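Maltose/maltodextrin transport permease homologue (PDB 6FFL) binds maltotriose through the MalE solute-binding domain described here, which is fused to the transmembrane subunit MalF and probably serves maltodextrin import. Local coordinates at residues 192-195 / 196-200; 128-131 / 132-136. All blocks are in the same frame, centred on the assembly; numbering follows the deposited sequence.

Contact 1 (192-195 / 196-200)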
ATOM      1  N   ALA A 192      -8.928 -17.103  12.382  1.00 17.66           N
ATOM      2  CA  ALA A 192      -9.111 -15.871  11.620  1.00 16.60           C
ATOM      3  C   ALA A 192      -8.498 -15.982  10.227  1.00 13.71           C
ATOM      4  O   ALA A 192      -9.125 -15.601   9.231  1.00 16.34           O
ATOM      5  CB  ALA A 192      -8.504 -14.693  12.381  1.00 14.92           C
ATOM      6  N   LEU A 193      -7.270 -16.497  10.132  1.00 14.14           N
ATOM      7  CA  LEU A 193      -6.677 -16.618   8.802  1.00 13.56           C
ATOM      8  C   LEU A 193      -7.389 -17.682   7.972  1.00 16.29           C
ATOM      9  O   LEU A 193      -7.638 -17.477   6.778  1.00 16.62           O
ATOM     10  CB  LEU A 193      -5.178 -16.920   8.898  1.00 12.56           C
ATOM     11  CG  LEU A 193      -4.483 -16.962   7.535  1.00 11.45           C
ATOM     12  CD1 LEU A 193      -4.605 -15.618   6.775  1.00 12.43           C
ATOM     13  CD2 LEU A 193      -3.014 -17.388   7.680  1.00 13.70           C
ATOM     14  N   LYS A 194      -7.723 -18.828   8.577  1.00 15.43           N
ATOM     15  CA  LYS A 194      -8.492 -19.835   7.849  1.00 14.27           C
ATOM     16  C   LYS A 194      -9.793 -19.238   7.320  1.00 16.50           C
ATOM     17  O   LYS A 194     -10.152 -19.433   6.150  1.00 16.69           O
ATOM     18  CB  LYS A 194      -8.777 -21.037   8.750  1.00 13.99           C
ATOM     19  CG  LYS A 194      -9.635 -22.121   8.094  1.00 19.43           C
ATOM     20  CD  LYS A 194     -10.168 -23.087   9.138  1.00 30.81           C
ATOM     21  CE  LYS A 194     -11.055 -22.365  10.143  1.00 43.82           C
ATOM     22  NZ  LYS A 194     -12.500 -22.611   9.890  1.00 51.48           N
ATOM     23  N   ASP A 195     -10.496 -18.475   8.167  1.00 16.44           N
ATOM     24  CA  ASP A 195     -11.777 -17.890   7.776  1.00 18.98           C
ATOM     25  C   ASP A 195     -11.596 -16.854   6.667  1.00 17.83           C
ATOM     26  O   ASP A 195     -12.456 -16.722   5.782  1.00 17.49           O
ATOM     27  CB  ASP A 195     -12.459 -17.248   8.990  1.00 16.01           C
ATOM     28  CG  ASP A 195     -13.105 -18.270   9.928  1.00 23.72           C
ATOM     29  OD1 ASP A 195     -13.202 -19.465   9.575  1.00 23.64           O
ATOM     30  OD2 ASP A 195     -13.522 -17.864  11.031  1.00 30.62           O
ATOM     31  N   THR A 196     -10.492 -16.105   6.710  1.00 16.38           N
ATOM     32  CA  THR A 196     -10.180 -15.154   5.644  1.00 15.59           C
ATOM     33  C   THR A 196      -9.960 -15.872   4.319  1.00 14.91           C
ATOM     34  O   THR A 196     -10.497 -15.469   3.279  1.00 16.19           O
ATOM     35  CB  THR A 196      -8.929 -14.346   6.018  1.00 13.68           C
ATOM     36  OG1 THR A 196      -9.199 -13.562   7.189  1.00 14.53           O
ATOM     37  CG2 THR A 196      -8.543 -13.409   4.888  1.00 15.55           C
ATOM     38  N   PHE A 197      -9.133 -16.919   4.338  1.00 14.24           N
ATOM     39  CA  PHE A 197      -8.958 -17.761   3.163  1.00 13.89           C
ATOM     40  C   PHE A 197     -10.297 -18.254   2.637  1.00 16.92           C
ATOM     41  O   PHE A 197     -10.546 -18.230   1.424  1.00 16.69           O
ATOM     42  CB  PHE A 197      -8.073 -18.965   3.496  1.00 13.28           C
ATOM     43  CG  PHE A 197      -6.618 -18.633   3.679  1.00 16.04           C
ATOM     44  CD1 PHE A 197      -6.109 -17.395   3.315  1.00 22.40           C
ATOM     45  CD2 PHE A 197      -5.758 -19.567   4.244  1.00 17.37           C
ATOM     46  CE1 PHE A 197      -4.760 -17.108   3.475  1.00 19.26           C
ATOM     47  CE2 PHE A 197      -4.405 -19.284   4.421  1.00 18.80           C
ATOM     48  CZ  PHE A 197      -3.911 -18.041   4.037  1.00 15.84           C
ATOM     49  N   GLN A 198     -11.173 -18.718   3.535  1.00 17.91           N
ATOM     50  CA  GLN A 198     -12.435 -19.286   3.073  1.00 15.53           C
ATOM     51  C   GLN A 198     -13.383 -18.213   2.564  1.00 15.55           C
ATOM     52  O   GLN A 198     -14.149 -18.472   1.625  1.00 19.44           O
ATOM     53  CB  GLN A 198     -13.098 -20.109   4.182  1.00 20.83           C
ATOM     54  CG  GLN A 198     -12.170 -21.157   4.786  1.00 29.74           C
ATOM     55  CD  GLN A 198     -12.843 -22.078   5.796  1.00 42.99           C
ATOM     56  OE1 GLN A 198     -12.851 -23.300   5.626  1.00 42.86           O
ATOM     57  NE2 GLN A 198     -13.402 -21.497   6.856  1.00 40.55           N
ATOM     58  N   PHE A 199     -13.357 -17.027   3.178  1.00 17.01           N
ATOM     59  CA  PHE A 199     -14.231 -15.933   2.754  1.00 16.49           C
ATOM     60  C   PHE A 199     -13.963 -15.563   1.305  1.00 19.84           C
ATOM     61  O   PHE A 199     -14.896 -15.405   0.507  1.00 19.15           O
ATOM     62  CB  PHE A 199     -14.021 -14.723   3.674  1.00 18.38           C
ATOM     63  CG  PHE A 199     -14.799 -13.499   3.270  1.00 18.92           C
ATOM     64  CD1 PHE A 199     -16.185 -13.469   3.370  1.00 20.88           C
ATOM     65  CD2 PHE A 199     -14.138 -12.381   2.790  1.00 19.80           C
ATOM     66  CE1 PHE A 199     -16.891 -12.345   3.002  1.00 25.13           C
ATOM     67  CE2 PHE A 199     -14.843 -11.252   2.416  1.00 19.89           C
ATOM     68  CZ  PHE A 199     -16.210 -11.233   2.523  1.00 18.16           C
ATOM     69  N   ILE A 200     -12.690 -15.460   0.933  1.00 17.34           N
ATOM     70  CA  ILE A 200     -12.379 -15.071  -0.434  1.00 18.49           C
ATOM     71  C   ILE A 200     -12.644 -16.225  -1.397  1.00 19.68           C
ATOM     72  O   ILE A 200     -13.114 -16.010  -2.519  1.00 18.82           O
ATOM     73  CB  ILE A 200     -10.940 -14.539  -0.505  1.00 21.67           C
ATOM     74  CG1 ILE A 200     -10.914 -13.126   0.096  1.00 21.91           C
ATOM     75  CG2 ILE A 200     -10.415 -14.514  -1.937  1.00 18.15           C
ATOM     76  CD1 ILE A 200      -9.562 -12.549   0.169  1.00 23.28           C
TER
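With CG anti to the backbone N (chi1 -176°), Leu193 brings its branched end to the ring of Phe197; with CG beside its own N and anti to the carbonyl carbon (chi1 -73°), Phe197 leans that ring back toward the preceding turn. The leucine then lies over one face of the ring in a CH-pi contact, its CG 4.0 Å from the Phe197 centroid, and its CD1 comes within 3.6 Å of Phe197 CE1. The carbonyl oxygen Leu193 O sits above a face of the ring, offset toward the rim, while accepting the ordinary helical bond from Phe197 N.

One position earlier, Ala192 O is gripped twice by Thr196. Thr196 N and Thr196 OG1 each donate to Ala192 O at 2.9 Å and reach it from opposite faces of the carbonyl plane, which satisfies the hydroxyl of a buried threonine within its own helix.

The third cluster is polar. Lys194 bends at its third and fourth torsions to bring NZ back to Asp195 OD1, a 3.2 Å salt bridge. Beside it lies the amide of Gln198, its plane nearly parallel to that of the carboxylate (9° apart), with NE2 3.4 Å from Asp195 OD1.

All this happens within helix 191-205 of the solute-binding domain. Phe197 stacks on Tyr358 of helix 346-362 and packs against Pro368 and Ala371 of helix 368-384, whereas Thr196 turns to Phe170 and Ile171 of helix 170-173, wedging the helix among three others.

Contact 2 (128-131 / 132-136); sequences PPKN and SQELI
Ser132 follows directly on Asn131, the N-cap of helix 132-142, and begins the first turn with its hydroxyl directed out of the segment to the backbone N of Ser257. Gln133 comes next; its N lies 3.1 Å from Asn131 OD1 and is hydrogen-bonded to Ser257 OG, so the loop carrying Ser257 helps to close this end of the helix.

Glu134 is engaged at both its backbone and its side chain. Its N gives the capping bond to Asn131 OD1, 2.8 Å long and nearly straight at 171°. Asn131 can offer that oxygen because its CG is tucked between the backbone N and the carbonyl carbon (chi1 58°), folding the amide over the helix start. The side chain of Glu134 runs extended back to Lys130, and its two oxygens are held differently. Lys130 N donates to Glu134 OE1 at 2.9 Å from above the carboxylate plane, while Lys130 NZ reaches the syn lone pair of Glu134 OE2 at 2.7 Å as a salt bridge. One water joins OE1 to Pro128 O; another links OE2 to Asn131 ND2.

Leu135 completes the turn: its N donates to Asn131 O at 2.8 Å, and its CD1 rests 4.0 Å from Pro129 CG. The proline also presses its CB on Glu134 CB, 3.7 Å away. Here the loop after strand 116-121 enters the helix, and Pro129 packs on Leu118 of that strand and, with Leu135, on Met230 of strand 228-234, setting the cap against the four-stranded sheet of the solute-binding domain.

Chemically, the turn is closed from both directions, by an asparagine oxygen for a helix N-H and a glutamate oxygen for a loop N-H. With an ammonium group, a backbone N-H and two waters around it, the Glu134 carboxylate probably stays ionised.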
ATOM      1  N   PRO A 128     -23.150   2.656  -1.122  1.00 18.80           N
ATOM      2  CA  PRO A 128     -22.286   1.471  -1.026  1.00 17.08           C
ATOM      3  C   PRO A 128     -22.800   0.500   0.019  1.00 17.03           C
ATOM      4  O   PRO A 128     -23.506   0.894   0.958  1.00 16.93           O
ATOM      5  CB  PRO A 128     -20.926   2.060  -0.615  1.00 16.16           C
ATOM      6  CG  PRO A 128     -21.251   3.352   0.062  1.00 20.11           C
ATOM      7  CD  PRO A 128     -22.489   3.881  -0.634  1.00 17.71           C
ATOM      8  N   PRO A 129     -22.449  -0.782  -0.098  1.00 14.32           N
ATOM      9  CA  PRO A 129     -22.831  -1.746   0.938  1.00 16.68           C
ATOM     10  C   PRO A 129     -22.069  -1.480   2.225  1.00 15.56           C
ATOM     11  O   PRO A 129     -20.881  -1.147   2.203  1.00 18.14           O
ATOM     12  CB  PRO A 129     -22.435  -3.096   0.331  1.00 16.21           C
ATOM     13  CG  PRO A 129     -21.276  -2.760  -0.573  1.00 17.17           C
ATOM     14  CD  PRO A 129     -21.637  -1.399  -1.161  1.00 17.48           C
ATOM     15  N   LYS A 130     -22.757  -1.650   3.357  1.00 16.33           N
ATOM     16  CA  LYS A 130     -22.144  -1.418   4.661  1.00 15.31           C
ATOM     17  C   LYS A 130     -21.704  -2.703   5.352  1.00 19.97           C
ATOM     18  O   LYS A 130     -20.959  -2.637   6.336  1.00 18.78           O
ATOM     19  CB  LYS A 130     -23.103  -0.639   5.577  1.00 22.19           C
ATOM     20  CG  LYS A 130     -24.454  -1.297   5.811  1.00 36.47           C
ATOM     21  CD  LYS A 130     -25.398  -0.348   6.544  1.00 44.77           C
ATOM     22  CE  LYS A 130     -26.733  -1.011   6.865  1.00 46.54           C
ATOM     23  NZ  LYS A 130     -27.697  -0.867   5.739  1.00 39.96           N
ATOM     24  N   ASN A 131     -22.134  -3.864   4.869  1.00 13.70           N
ATOM     25  CA  ASN A 131     -21.672  -5.124   5.433  1.00 12.35           C
ATOM     26  C   ASN A 131     -21.526  -6.159   4.325  1.00 14.51           C
ATOM     27  O   ASN A 131     -21.937  -5.947   3.182  1.00 14.92           O
ATOM     28  CB  ASN A 131     -22.613  -5.644   6.530  1.00 16.20           C
ATOM     29  CG  ASN A 131     -24.021  -5.845   6.041  1.00 17.94           C
ATOM     30  OD1 ASN A 131     -24.259  -6.579   5.090  1.00 19.32           O
ATOM     31  ND2 ASN A 131     -24.979  -5.215   6.721  1.00 27.04           N
ATOM     32  N   SER A 132     -20.946  -7.301   4.697  1.00 15.73           N
ATOM     33  CA  SER A 132     -20.584  -8.315   3.711  1.00 14.07           C
ATOM     34  C   SER A 132     -21.810  -8.978   3.095  1.00 18.99           C
ATOM     35  O   SER A 132     -21.774  -9.384   1.923  1.00 14.84           O
ATOM     36  CB  SER A 132     -19.660  -9.357   4.365  1.00 15.62           C
ATOM     37  OG  SER A 132     -20.329 -10.063   5.406  1.00 17.15           O
ATOM     38  N   GLN A 133     -22.906  -9.105   3.849  1.00 17.11           N
ATOM     39  CA  GLN A 133     -24.107  -9.661   3.240  1.00 18.32           C
ATOM     40  C   GLN A 133     -24.626  -8.740   2.144  1.00 18.37           C
ATOM     41  O   GLN A 133     -24.979  -9.203   1.053  1.00 19.60           O
ATOM     42  CB  GLN A 133     -25.181  -9.924   4.301  1.00 18.38           C
ATOM     43  CG  GLN A 133     -26.553 -10.227   3.697  1.00 28.33           C
ATOM     44  CD  GLN A 133     -27.616 -10.574   4.728  1.00 47.74           C
ATOM     45  OE1 GLN A 133     -27.350 -10.612   5.930  1.00 44.65           O
ATOM     46  NE2 GLN A 133     -28.829 -10.845   4.253  1.00 58.76           N
ATOM     47  N   GLU A 134     -24.656  -7.432   2.411  1.00 17.25           N
ATOM     48  CA  GLU A 134     -25.027  -6.458   1.389  1.00 17.04           C
ATOM     49  C   GLU A 134     -24.039  -6.472   0.231  1.00 17.59           C
ATOM     50  O   GLU A 134     -24.432  -6.344  -0.935  1.00 19.17           O
ATOM     51  CB  GLU A 134     -25.084  -5.053   1.992  1.00 18.35           C
ATOM     52  CG  GLU A 134     -26.286  -4.808   2.888  1.00 18.30           C
ATOM     53  CD  GLU A 134     -26.343  -3.380   3.406  1.00 27.02           C
ATOM     54  OE1 GLU A 134     -25.522  -2.543   2.959  1.00 26.17           O
ATOM     55  OE2 GLU A 134     -27.214  -3.096   4.254  1.00 26.38           O
ATOM     56  N   LEU A 135     -22.747  -6.589   0.539  1.00 14.15           N
ATOM     57  CA  LEU A 135     -21.737  -6.622  -0.514  1.00 14.81           C
ATOM     58  C   LEU A 135     -21.980  -7.780  -1.471  1.00 15.02           C
ATOM     59  O   LEU A 135     -21.892  -7.620  -2.697  1.00 18.40           O
ATOM     60  CB  LEU A 135     -20.346  -6.721   0.111  1.00 15.11           C
ATOM     61  CG  LEU A 135     -19.190  -7.006  -0.846  1.00 16.75           C
ATOM     62  CD1 LEU A 135     -18.924  -5.763  -1.653  1.00 16.65           C
ATOM     63  CD2 LEU A 135     -17.951  -7.408  -0.047  1.00 18.13           C
ATOM     64  N   ILE A 136     -22.333  -8.948  -0.934  1.00 15.20           N
ATOM     65  CA  ILE A 136     -22.521 -10.113  -1.789  1.00 13.24           C
ATOM     66  C   ILE A 136     -23.808  -9.994  -2.591  1.00 16.89           C
ATOM     67  O   ILE A 136     -23.840 -10.321  -3.783  1.00 19.50           O
ATOM     68  CB  ILE A 136     -22.490 -11.395  -0.938  1.00 17.73           C
ATOM     69  CG1 ILE A 136     -21.058 -11.619  -0.440  1.00 16.82           C
ATOM     70  CG2 ILE A 136     -22.992 -12.571  -1.739  1.00 20.92           C
ATOM     71  CD1 ILE A 136     -20.962 -12.533   0.795  1.00 21.28           C
TER
HETATM   72  O   HOH W   1     -26.104   0.050   2.103  1.00 32.76           O
HETATM   73  O   HOH W   2     -28.177  -5.332   6.426  1.00 48.19           O

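How the contacts relate
Contact 2 precedes contact 1 along the chain, and their centres lie about 17 Å apart on the same side of the chain's centre. They meet where helix 132-142 packs beside helix 191-205: Phe199 CE1 comes to 4.3 Å from Ser132 CB, and Ile136 rests on Lys202 and Leu203 farther along the second helix. The Phe197 side chain of contact 1 is about 11 Å from a bound glucose unit and so does not touch the sugar directly. In contact 2 a bound platinum ion lies about 4 Å from the Asn131 side chain; the Phe199 side chain of contact 1 is about 12 Å from a platinum ion.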